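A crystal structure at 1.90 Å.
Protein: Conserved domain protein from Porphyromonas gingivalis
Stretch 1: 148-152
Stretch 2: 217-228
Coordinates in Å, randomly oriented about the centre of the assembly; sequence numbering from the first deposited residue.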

# COMPACT_ATOMS: atom_id res chain seq x y z
N GLU A 148 -15.35 10.23 -0.42
CA GLU A 148 -15.85 8.88 -0.74
C GLU A 148 -14.71 8.03 -1.29
O GLU A 148 -14.27 8.22 -2.42
CB GLU A 148 -17.03 8.94 -1.73
CG GLU A 148 -18.14 9.87 -1.22
CD GLU A 148 -19.39 9.85 -2.08
OE1 GLU A 148 -19.79 8.76 -2.55
OE2 GLU A 148 -19.98 10.94 -2.27
N TYR A 149 -14.21 7.12 -0.45
CA TYR A 149 -13.00 6.34 -0.76
C TYR A 149 -13.32 4.85 -0.74
O TYR A 149 -14.49 4.46 -0.56
CB TYR A 149 -11.93 6.62 0.30
CG TYR A 149 -11.63 8.10 0.55
CD1 TYR A 149 -11.63 9.01 -0.50
CD2 TYR A 149 -11.30 8.55 1.83
CE1 TYR A 149 -11.33 10.36 -0.28
CE2 TYR A 149 -10.98 9.91 2.06
CZ TYR A 149 -11.00 10.80 1.00
OH TYR A 149 -10.71 12.13 1.21
N CYS A 150 -12.29 4.02 -0.91
CA CYS A 150 -12.47 2.57 -0.84
C CYS A 150 -11.18 1.86 -0.43
O CYS A 150 -10.10 2.46 -0.37
CB CYS A 150 -12.97 2.03 -2.19
SG CYS A 150 -11.77 2.22 -3.56
N MSE A 151 -11.30 0.58 -0.10
CA MSE A 151 -10.11 -0.24 0.11
C MSE A 151 -10.45 -1.64 -0.34
O MSE A 151 -11.61 -2.03 -0.33
CB MSE A 151 -9.63 -0.26 1.57
CG MSE A 151 -10.60 -0.78 2.61
SE MSE A 151 -9.67 -1.43 4.26
CE MSE A 151 -9.72 -3.34 3.85
N VAL A 152 -9.43 -2.39 -0.74
CA VAL A 152 -9.65 -3.75 -1.19
C VAL A 152 -9.37 -4.63 0.01
O VAL A 152 -8.26 -4.65 0.54
CB VAL A 152 -8.76 -4.12 -2.39
CG1 VAL A 152 -8.94 -5.62 -2.75
CG2 VAL A 152 -9.13 -3.24 -3.60
N MSE A 217 -4.00 -1.54 0.12
CA MSE A 217 -4.50 -1.23 -1.22
C MSE A 217 -5.73 -0.33 -1.07
O MSE A 217 -6.80 -0.81 -0.70
CB MSE A 217 -4.86 -2.52 -1.97
CG MSE A 217 -5.46 -2.30 -3.37
SE MSE A 217 -5.58 -4.02 -4.37
CE MSE A 217 -4.60 -3.50 -5.97
N TRP A 218 -5.57 0.96 -1.35
CA TRP A 218 -6.63 1.95 -1.10
C TRP A 218 -7.03 2.63 -2.40
O TRP A 218 -6.25 2.66 -3.35
CB TRP A 218 -6.09 3.05 -0.20
CG TRP A 218 -5.60 2.58 1.11
CD1 TRP A 218 -4.31 2.26 1.46
CD2 TRP A 218 -6.39 2.40 2.29
NE1 TRP A 218 -4.26 1.88 2.78
CE2 TRP A 218 -5.53 1.96 3.31
CE3 TRP A 218 -7.75 2.56 2.57
CZ2 TRP A 218 -5.98 1.67 4.60
CZ3 TRP A 218 -8.21 2.30 3.86
CH2 TRP A 218 -7.32 1.85 4.85
N GLY A 219 -8.22 3.23 -2.41
CA GLY A 219 -8.64 4.10 -3.50
C GLY A 219 -9.09 5.44 -2.93
O GLY A 219 -9.96 5.48 -2.06
N PHE A 220 -8.50 6.53 -3.42
CA PHE A 220 -8.78 7.87 -2.89
C PHE A 220 -9.11 8.85 -4.01
O PHE A 220 -8.92 8.56 -5.20
CB PHE A 220 -7.56 8.43 -2.13
CG PHE A 220 -7.17 7.64 -0.88
CD1 PHE A 220 -8.06 7.50 0.19
CD2 PHE A 220 -5.90 7.08 -0.77
CE1 PHE A 220 -7.69 6.80 1.33
CE2 PHE A 220 -5.52 6.38 0.37
CZ PHE A 220 -6.42 6.25 1.43
N THR A 221 -9.60 10.03 -3.62
CA THR A 221 -9.71 11.17 -4.52
C THR A 221 -8.78 12.24 -3.98
O THR A 221 -8.35 12.16 -2.83
CB THR A 221 -11.17 11.69 -4.62
OG1 THR A 221 -11.72 11.83 -3.30
CG2 THR A 221 -12.04 10.71 -5.40
N PRO A 222 -8.46 13.26 -4.79
CA PRO A 222 -7.38 14.18 -4.36
C PRO A 222 -7.66 14.99 -3.09
O PRO A 222 -6.71 15.49 -2.47
CB PRO A 222 -7.18 15.08 -5.58
CG PRO A 222 -7.60 14.19 -6.76
CD PRO A 222 -8.79 13.42 -6.21
N ASP A 223 -8.92 15.12 -2.67
CA ASP A 223 -9.20 15.81 -1.40
C ASP A 223 -8.50 15.08 -0.25
O ASP A 223 -8.28 15.65 0.80
CB ASP A 223 -10.71 15.88 -1.13
CG ASP A 223 -11.41 14.57 -1.43
OD1 ASP A 223 -11.76 13.84 -0.47
OD2 ASP A 223 -11.60 14.28 -2.63
N TYR A 224 -8.18 13.82 -0.47
CA TYR A 224 -7.47 13.05 0.55
C TYR A 224 -6.13 13.70 0.89
O TYR A 224 -5.68 13.68 2.03
CB TYR A 224 -7.26 11.58 0.12
CG TYR A 224 -6.61 10.76 1.23
CD1 TYR A 224 -7.33 10.41 2.36
CD2 TYR A 224 -5.28 10.35 1.14
CE1 TYR A 224 -6.76 9.68 3.39
CE2 TYR A 224 -4.68 9.60 2.18
CZ TYR A 224 -5.44 9.27 3.29
OH TYR A 224 -4.90 8.55 4.33
N PHE A 225 -5.46 14.29 -0.10
CA PHE A 225 -4.21 14.99 0.20
C PHE A 225 -4.42 16.14 1.18
O PHE A 225 -3.59 16.39 2.06
CB PHE A 225 -3.54 15.53 -1.07
CG PHE A 225 -3.17 14.47 -2.07
CD1 PHE A 225 -2.23 13.49 -1.77
CD2 PHE A 225 -3.73 14.48 -3.34
CE1 PHE A 225 -1.88 12.51 -2.71
CE2 PHE A 225 -3.39 13.52 -4.29
CZ PHE A 225 -2.45 12.52 -3.97
N ASP A 226 -5.52 16.87 1.01
CA ASP A 226 -5.80 18.02 1.86
C ASP A 226 -6.13 17.59 3.29
O ASP A 226 -5.66 18.22 4.26
CB ASP A 226 -6.98 18.84 1.30
CG ASP A 226 -6.64 19.50 -0.02
OD1 ASP A 226 -5.46 19.86 -0.24
OD2 ASP A 226 -7.56 19.65 -0.86
N TYR A 227 -6.94 16.55 3.43
CA TYR A 227 -7.24 16.05 4.77
C TYR A 227 -5.96 15.53 5.42
O TYR A 227 -5.74 15.74 6.62
CB TYR A 227 -8.30 14.94 4.72
CG TYR A 227 -9.68 15.41 4.33
CD1 TYR A 227 -10.28 16.51 4.95
CD2 TYR A 227 -10.40 14.76 3.33
CE1 TYR A 227 -11.55 16.95 4.58
CE2 TYR A 227 -11.67 15.18 2.95
CZ TYR A 227 -12.23 16.27 3.57
OH TYR A 227 -13.50 16.68 3.20
N SER A 228 -5.12 14.86 4.64
CA SER A 228 -3.86 14.33 5.17
C SER A 228 -2.95 15.45 5.63
O SER A 228 -2.24 15.31 6.62
CB SER A 228 -3.10 13.50 4.14
OG SER A 228 -3.80 12.32 3.78
O HOH W 1 -14.40 10.95 -2.93
O HOH W 2 -6.15 -3.32 1.44

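Two antiparallel strands, 148-152 and the strand that ends at Phe 220, form the backbone of this contact. Their axes come within 4.5 Å at an angle of 164°. Beyond the second strand, a turn leads into a helix that runs nearly perpendicular to strand 148-152. Together the two stretches bury 538 Å².

Three backbone hydrogen bonds join the strands. Cys 150 and Gly 219 form a reciprocal pair: Cys 150 N donates to Gly 219 O at 3.0 Å, and Gly 219 N donates to Cys 150 O at 2.9 Å. Both residues thus have N and O satisfied across the sheet. The third bond runs from Val 152 N to Met 217 O at 3.1 Å. Between the Cys 150 - Gly 219 bonds and the Val 152 - Met 217 bond, Met 151 faces Trp 218 as a non-hydrogen-bonded pair, with CA atoms 4.3 Å apart. Two CA-H...O contacts supplement the bonds here: Trp 218 CA lies 3.6 Å from Cys 150 O, and Met 151 CA lies 3.5 Å from Met 217 O.

A water bridges the stretches at each end. Water 2 donates to Val 152 O at 2.7 Å and accepts from Met 217 N at 3.1 Å, so it bridges where the two backbones are too far apart to bond directly. At the other end, water 1 accepts from Glu 148 N and donates to Glu 148 O and to Thr 221 OG1, each at 2.8 Å. Its bonds tie Glu 148, the first residue of the stretch, to Thr 221.

Tyr 149 is the main side-chain link, with 131 Å² covered by the other stretch. Its hydroxyl reaches past the strand pairing, where Tyr 149 OH donates to Asp 223 OD1 at 2.6 Å. The other carboxylate oxygen is also used: Thr 221 OG1 donates to Asp 223 OD2 at 2.5 Å. Thr 221 OG1 therefore donates to the aspartate and accepts from water 1. Asp 223 suits this place because its two oxygens can accept from two hydroxyls at once. Thr 221 N, by contrast, is buried by the contact without a partner in the model.

The Tyr 149 ring is packed by aromatic neighbours. Phe 220 points an edge at its face, with ring centroids 5.2 Å apart and planes at 85°. Tyr 224 makes an offset edge-to-face pair with it, at 5.5 Å between centroids and 88° between planes. A tyrosine serves well here, offering an apolar ring to these neighbours and a polar tip to Asp 223.

Elsewhere the side chains meet through apolar contacts. Met 151 and Trp 218 share one face of the sheet, where Met 151 CB is 3.5 Å from Trp 218 CE3. Met 151 SE, of a selenomethionine, lies in an oblique position 4.6 Å from the centroid of the Trp 218 six-membered ring. Val 152 CG2 packs 3.7 Å from Met 217 SE. On the face occupied by Cys 150, Gly 219 leaves room for the sulfur: an ideal CB on Gly 219 would lie 2.5 Å from Cys 150 SG, a clash.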